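Local coordinates for CRISPR protein (Archaeoglobus fulgidus, PDB 4MJK) that probably serves as a Cas5-type subunit of an archaeal type I-A Cascade complex, the RNA-guided surveillance assembly of CRISPR immunity, at residues Tyr30-Pro33 against Thr34-Leu37; Arg189-Leu192 against Ser193-Trp196. All coordinates share one frame; numbering follows the deposited sequence.

Interaction 1 of 2, residues Tyr30-Pro33 against Thr34-Leu37; sequences YPPP and TTFL
Pro-32 and Thr-35 meet where a run of three prolines passes into helix 33-46, and their contact is a worked example of how a helix starts. The backbone bonds come first. Pro-32 O accepts Phe-36 N at 3.1 Å; the donor lies in the carbonyl plane, with an N-H...O angle of 159°. The same oxygen also receives a weak bond from Thr-35 N, 2.9 Å away but badly bent. One residue further along, Leu-37 N reaches Pro-33 O at 2.9 Å, its approach tilted 26° from the carbonyl plane, and the regular i to i+4 pattern is under way.

Van der Waals contacts back these bonds. Thr-35 turns its hydroxyl oxygen to the side of its own backbone N (chi1 -61°), which sets OG1 against the ring of Pro-32, 3.6 Å from CD and almost equally near CB and CG; the two side chains cross obliquely. Leu-37 CG lies 3.4 Å from Pro-33 O, beside the bond its own amide makes. Phe-36 carries its ring away from the prolines to stack on Trp-130, while the Pro-33 side chain packs on Ile-69 and Trp-71 of strand 66-73.

Pro-32 is the N-cap. Pro-33 follows as the first helical residue, where the missing N-H breaks no bond of the helix, since no helical carbonyl lies one turn before it. The arrangement is typical of a helix N terminus with proline in the first turn, here a buried one at which a loop delivers the helix onto the six-stranded antiparallel sheet.

Interaction 2 of 2, residues Arg189-Leu192 against Ser193-Trp196; sequences RGIL and SQRW
Ile-191 and Trp-196 touch across a tight bend of the chain, an example of a corner closed by one branched side chain. The close-packed part gathers round the CG2 methyl of Ile-191. With this methyl anti to the backbone N and CG1 on the N side (chi1 -67°), CG2 points into the bend and lies 3.4 Å from Ser-193 O and 3.8 Å from Trp-196 CD1. Its approach to the indole is oblique, and the two side chains run alongside in opposing senses. Trp-196 NE1 adds a weak bond to Ser-193 O (3.3 Å), while Ser-193 OG is held by Thr-239 O.

The outer side is looser. The exposed amide of Gln-194 lies roughly perpendicular to the isoleucine side chain, with CD 3.9 Å from CG2 and NE2 4.1 Å from Ile-191 CD1. A fold in the glutamine at chi2 (-65°) brings OE1 back to the main chain, where a lone pair in the carbonyl plane accepts Arg-195 N at 2.6 Å in a nearly straight bond of 173°. The tip of Leu-192 turns outward from the bend, and its backbone and that of Ser-193 both pair with Glu-241 in a classic beta bulge.

A glycine in place of Ile-191 would probably leave a gap between the glutamine amide and the indole, and take from Trp-196 CD1 its apolar neighbour across the bend. The chemistry is thus divided: a methyl fills the bend without bonding across it, and the returning chain is steadied chiefly by the short Gln-194 to Arg-195 bond, with a weak one from the indole.

Overall arrangement
From the N terminus, the chain leaves strand 13-15 through a loop, and interaction 1 closes the end of that loop onto helix 33-46, against strands 66-73 and 127-134 of the six-stranded sheet. Much later, strand 186-193, an outermost strand, within this chain, of the three-stranded sheet, turns its corner at interaction 2 and passes into strand 196-202. The two contacts lie in series, neither nested nor crossed, with centres 23 Å apart and nearest atoms about 7 Å apart, without touching. Strand 196-202 links them indirectly: it departs from interaction 2, and its Tyr-201 packs on Pro-32 and Pro-33 of interaction 1. One contact is buried, the other at the surface.

Interaction 1 of 2, residues Tyr30-Pro33 against Thr34-Leu37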
ATOM      1  N   TYR A  30      11.875   1.667  -6.868  1.00 10.12           N
ATOM      2  CA  TYR A  30      11.808   2.988  -6.228  1.00 10.33           C
ATOM      3  C   TYR A  30      11.171   4.060  -7.095  1.00 10.60           C
ATOM      4  O   TYR A  30      11.159   3.951  -8.310  1.00 10.79           O
ATOM      5  CB  TYR A  30      13.210   3.478  -5.851  1.00  8.66           C
ATOM      6  CG  TYR A  30      13.853   2.676  -4.765  1.00 13.66           C
ATOM      7  CD1 TYR A  30      13.452   2.832  -3.441  1.00 12.07           C
ATOM      8  CD2 TYR A  30      14.862   1.755  -5.054  1.00 11.23           C
ATOM      9  CE1 TYR A  30      14.031   2.091  -2.432  1.00 13.93           C
ATOM     10  CE2 TYR A  30      15.448   1.012  -4.050  1.00 13.21           C
ATOM     11  CZ  TYR A  30      15.028   1.191  -2.730  1.00 15.86           C
ATOM     12  OH  TYR A  30      15.596   0.458  -1.701  1.00 14.23           O
ATOM     13  N   PRO A  31      10.675   5.139  -6.470  1.00 11.72           N
ATOM     14  CA  PRO A  31      10.175   6.249  -7.288  1.00 11.01           C
ATOM     15  C   PRO A  31      11.288   6.772  -8.189  1.00 10.10           C
ATOM     16  O   PRO A  31      12.392   7.023  -7.702  1.00 10.36           O
ATOM     17  CB  PRO A  31       9.820   7.319  -6.246  1.00 11.82           C
ATOM     18  CG  PRO A  31       9.547   6.551  -5.002  1.00  9.52           C
ATOM     19  CD  PRO A  31      10.563   5.425  -5.030  1.00 12.22           C
ATOM     20  N   PRO A  32      11.011   6.918  -9.490  1.00 11.34           N
ATOM     21  CA  PRO A  32      12.028   7.464 -10.400  1.00 11.41           C
ATOM     22  C   PRO A  32      12.491   8.860  -9.987  1.00  9.88           C
ATOM     23  O   PRO A  32      11.729   9.614  -9.377  1.00 10.28           O
ATOM     24  CB  PRO A  32      11.302   7.516 -11.749  1.00  9.59           C
ATOM     25  CG  PRO A  32      10.249   6.415 -11.638  1.00 13.16           C
ATOM     26  CD  PRO A  32       9.787   6.489 -10.203  1.00  9.84           C
ATOM     27  N   PRO A  33      13.748   9.201 -10.300  1.00 10.16           N
ATOM     28  CA  PRO A  33      14.253  10.530  -9.933  1.00 10.35           C
ATOM     29  C   PRO A  33      13.500  11.682 -10.621  1.00 12.51           C
ATOM     30  O   PRO A  33      13.379  12.741 -10.016  1.00 13.70           O
ATOM     31  CB  PRO A  33      15.740  10.484 -10.347  1.00 12.83           C
ATOM     32  CG  PRO A  33      15.849   9.362 -11.319  1.00 12.24           C
ATOM     33  CD  PRO A  33      14.789   8.355 -10.904  1.00 10.57           C
ATOM     34  N   THR A  34      12.990  11.498 -11.836  1.00 12.76           N
ATOM     35  CA  THR A  34      12.186  12.579 -12.414  1.00 15.17           C
ATOM     36  C   THR A  34      10.855  12.719 -11.678  1.00 15.98           C
ATOM     37  O   THR A  34      10.256  13.799 -11.663  1.00 13.27           O
ATOM     38  CB  THR A  34      11.926  12.433 -13.917  1.00 13.84           C
ATOM     39  OG1 THR A  34      11.393  11.133 -14.201  1.00 15.66           O
ATOM     40  CG2 THR A  34      13.230  12.628 -14.702  1.00 18.10           C
ATOM     41  N   THR A  35      10.397  11.623 -11.069  1.00 13.35           N
ATOM     42  CA  THR A  35       9.165  11.660 -10.282  1.00 12.06           C
ATOM     43  C   THR A  35       9.369  12.474  -9.002  1.00 13.49           C
ATOM     44  O   THR A  35       8.529  13.305  -8.637  1.00 13.25           O
ATOM     45  CB  THR A  35       8.637  10.238  -9.985  1.00 15.45           C
ATOM     46  OG1 THR A  35       8.346   9.578 -11.229  1.00 13.91           O
ATOM     47  CG2 THR A  35       7.361  10.284  -9.147  1.00 15.31           C
ATOM     48  N   PHE A  36      10.496  12.245  -8.333  1.00 11.85           N
ATOM     49  CA  PHE A  36      10.859  13.023  -7.162  1.00 12.50           C
ATOM     50  C   PHE A  36      11.040  14.487  -7.534  1.00 14.16           C
ATOM     51  O   PHE A  36      10.561  15.376  -6.825  1.00 14.16           O
ATOM     52  CB  PHE A  36      12.157  12.508  -6.533  1.00 12.27           C
ATOM     53  CG  PHE A  36      12.518  13.222  -5.271  1.00 13.71           C
ATOM     54  CD1 PHE A  36      12.048  12.765  -4.043  1.00 13.25           C
ATOM     55  CD2 PHE A  36      13.277  14.379  -5.306  1.00 13.42           C
ATOM     56  CE1 PHE A  36      12.358  13.430  -2.876  1.00 14.02           C
ATOM     57  CE2 PHE A  36      13.591  15.048  -4.137  1.00 14.70           C
ATOM     58  CZ  PHE A  36      13.129  14.582  -2.923  1.00 12.14           C
ATOM     59  N   LEU A  37      11.734  14.743  -8.644  1.00 13.25           N
ATOM     60  CA  LEU A  37      11.923  16.124  -9.108  1.00 15.26           C
ATOM     61  C   LEU A  37      10.598  16.791  -9.480  1.00 16.30           C
ATOM     62  O   LEU A  37      10.422  17.976  -9.246  1.00 17.55           O
ATOM     63  CB  LEU A  37      12.898  16.194 -10.291  1.00 15.57           C
ATOM     64  CG  LEU A  37      14.368  15.955  -9.929  1.00 20.24           C
ATOM     65  CD1 LEU A  37      15.219  15.885 -11.174  1.00 25.80           C
ATOM     66  CD2 LEU A  37      14.901  17.031  -8.966  1.00 21.51           C
TER

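Interaction 2 of 2, residues Arg189-Leu192 against Ser193-Trp196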
ATOM      1  N   ARG A 189      33.219  -1.591  -8.114  1.00 12.66           N
ATOM      2  CA  ARG A 189      34.391  -2.450  -7.880  1.00 16.30           C
ATOM      3  C   ARG A 189      34.117  -3.675  -6.995  1.00 17.51           C
ATOM      4  O   ARG A 189      34.639  -4.779  -7.236  1.00 16.35           O
ATOM      5  CB  ARG A 189      35.527  -1.624  -7.270  1.00 14.95           C
ATOM      6  CG  ARG A 189      35.980  -0.472  -8.152  1.00 18.91           C
ATOM      7  CD  ARG A 189      36.730  -1.006  -9.382  1.00 22.67           C
ATOM      8  NE  ARG A 189      37.909  -1.757  -8.977  1.00 15.86           N
ATOM      9  CZ  ARG A 189      38.551  -2.648  -9.726  1.00 16.65           C
ATOM     10  NH1 ARG A 189      38.151  -2.927 -10.964  1.00 13.78           N
ATOM     11  NH2 ARG A 189      39.611  -3.265  -9.225  1.00 12.86           N
ATOM     12  N   GLY A 190      33.306  -3.475  -5.965  1.00 16.34           N
ATOM     13  CA  GLY A 190      32.921  -4.548  -5.073  1.00 14.31           C
ATOM     14  C   GLY A 190      31.700  -4.202  -4.231  1.00 17.13           C
ATOM     15  O   GLY A 190      31.544  -3.076  -3.751  1.00 15.40           O
ATOM     16  N   ILE A 191      30.819  -5.172  -4.060  1.00 15.53           N
ATOM     17  CA  ILE A 191      29.679  -5.002  -3.166  1.00 14.24           C
ATOM     18  C   ILE A 191      30.112  -5.383  -1.759  1.00 19.07           C
ATOM     19  O   ILE A 191      30.573  -6.509  -1.531  1.00 16.78           O
ATOM     20  CB  ILE A 191      28.512  -5.889  -3.598  1.00 16.81           C
ATOM     21  CG1 ILE A 191      27.975  -5.399  -4.950  1.00 16.13           C
ATOM     22  CG2 ILE A 191      27.409  -5.936  -2.496  1.00 16.60           C
ATOM     23  CD1 ILE A 191      26.914  -6.270  -5.553  1.00 20.14           C
ATOM     24  N   LEU A 192      29.995  -4.446  -0.824  1.00 13.85           N
ATOM     25  CA  LEU A 192      30.360  -4.716   0.577  1.00 15.78           C
ATOM     26  C   LEU A 192      29.214  -5.346   1.373  1.00 18.57           C
ATOM     27  O   LEU A 192      29.434  -6.237   2.191  1.00 18.13           O
ATOM     28  CB  LEU A 192      30.825  -3.441   1.269  1.00 13.89           C
ATOM     29  CG  LEU A 192      32.045  -2.771   0.634  1.00 18.47           C
ATOM     30  CD1 LEU A 192      32.251  -1.363   1.207  1.00 18.96           C
ATOM     31  CD2 LEU A 192      33.280  -3.639   0.852  1.00 19.54           C
ATOM     32  N   SER A 193      27.994  -4.863   1.152  1.00 18.14           N
ATOM     33  CA  SER A 193      26.814  -5.493   1.744  1.00 18.05           C
ATOM     34  C   SER A 193      25.676  -5.553   0.736  1.00 19.98           C
ATOM     35  O   SER A 193      25.458  -4.622  -0.059  1.00 14.39           O
ATOM     36  CB  SER A 193      26.388  -4.805   3.034  1.00 21.07           C
ATOM     37  OG  SER A 193      26.320  -3.413   2.843  1.00 22.35           O
ATOM     38  N   GLN A 194      24.966  -6.671   0.775  1.00 19.54           N
ATOM     39  CA  GLN A 194      24.166  -7.110  -0.355  1.00 22.03           C
ATOM     40  C   GLN A 194      22.834  -6.483  -0.638  1.00 31.14           C
ATOM     41  O   GLN A 194      22.170  -5.874   0.215  1.00 25.50           O
ATOM     42  CB  GLN A 194      23.974  -8.625  -0.356  1.00 28.50           C
ATOM     43  CG  GLN A 194      25.075  -9.353  -1.106  1.00 25.50           C
ATOM     44  CD  GLN A 194      25.083  -9.026  -2.586  1.00 29.68           C
ATOM     45  OE1 GLN A 194      24.215  -8.299  -3.086  1.00 29.17           O
ATOM     46  NE2 GLN A 194      26.059  -9.571  -3.302  1.00 29.63           N
ATOM     47  N   ARG A 195      22.481  -6.741  -1.894  1.00 33.29           N
ATOM     48  CA  ARG A 195      21.330  -6.266  -2.602  1.00 24.30           C
ATOM     49  C   ARG A 195      21.560  -4.908  -3.248  1.00 17.59           C
ATOM     50  O   ARG A 195      21.267  -3.854  -2.688  1.00 15.75           O
ATOM     51  CB  ARG A 195      20.052  -6.404  -1.792  1.00 30.07           C
ATOM     52  CG  ARG A 195      19.573  -7.851  -1.762  1.00 30.71           C
ATOM     53  CD  ARG A 195      19.181  -8.314  -3.157  1.00 36.61           C
ATOM     54  NE  ARG A 195      17.728  -8.411  -3.268  1.00 39.07           N
ATOM     55  CZ  ARG A 195      17.046  -8.390  -4.410  1.00 34.36           C
ATOM     56  NH1 ARG A 195      17.677  -8.267  -5.569  1.00 38.39           N
ATOM     57  NH2 ARG A 195      15.726  -8.488  -4.390  1.00 33.72           N
ATOM     58  N   TRP A 196      22.119  -4.991  -4.448  1.00 14.58           N
ATOM     59  CA  TRP A 196      22.189  -3.884  -5.373  1.00 14.07           C
ATOM     60  C   TRP A 196      21.553  -4.316  -6.697  1.00 16.87           C
ATOM     61  O   TRP A 196      22.121  -5.115  -7.454  1.00 19.45           O
ATOM     62  CB  TRP A 196      23.634  -3.458  -5.583  1.00 14.58           C
ATOM     63  CG  TRP A 196      24.172  -2.755  -4.379  1.00 13.79           C
ATOM     64  CD1 TRP A 196      24.757  -3.334  -3.272  1.00 12.98           C
ATOM     65  CD2 TRP A 196      24.127  -1.351  -4.123  1.00 11.80           C
ATOM     66  NE1 TRP A 196      25.109  -2.360  -2.369  1.00 13.83           N
ATOM     67  CE2 TRP A 196      24.726  -1.136  -2.863  1.00 13.67           C
ATOM     68  CE3 TRP A 196      23.653  -0.244  -4.847  1.00 11.68           C
ATOM     69  CZ2 TRP A 196      24.862   0.138  -2.311  1.00 11.81           C
ATOM     70  CZ3 TRP A 196      23.793   1.012  -4.303  1.00 11.68           C
ATOM     71  CH2 TRP A 196      24.392   1.196  -3.042  1.00 11.14           C
TER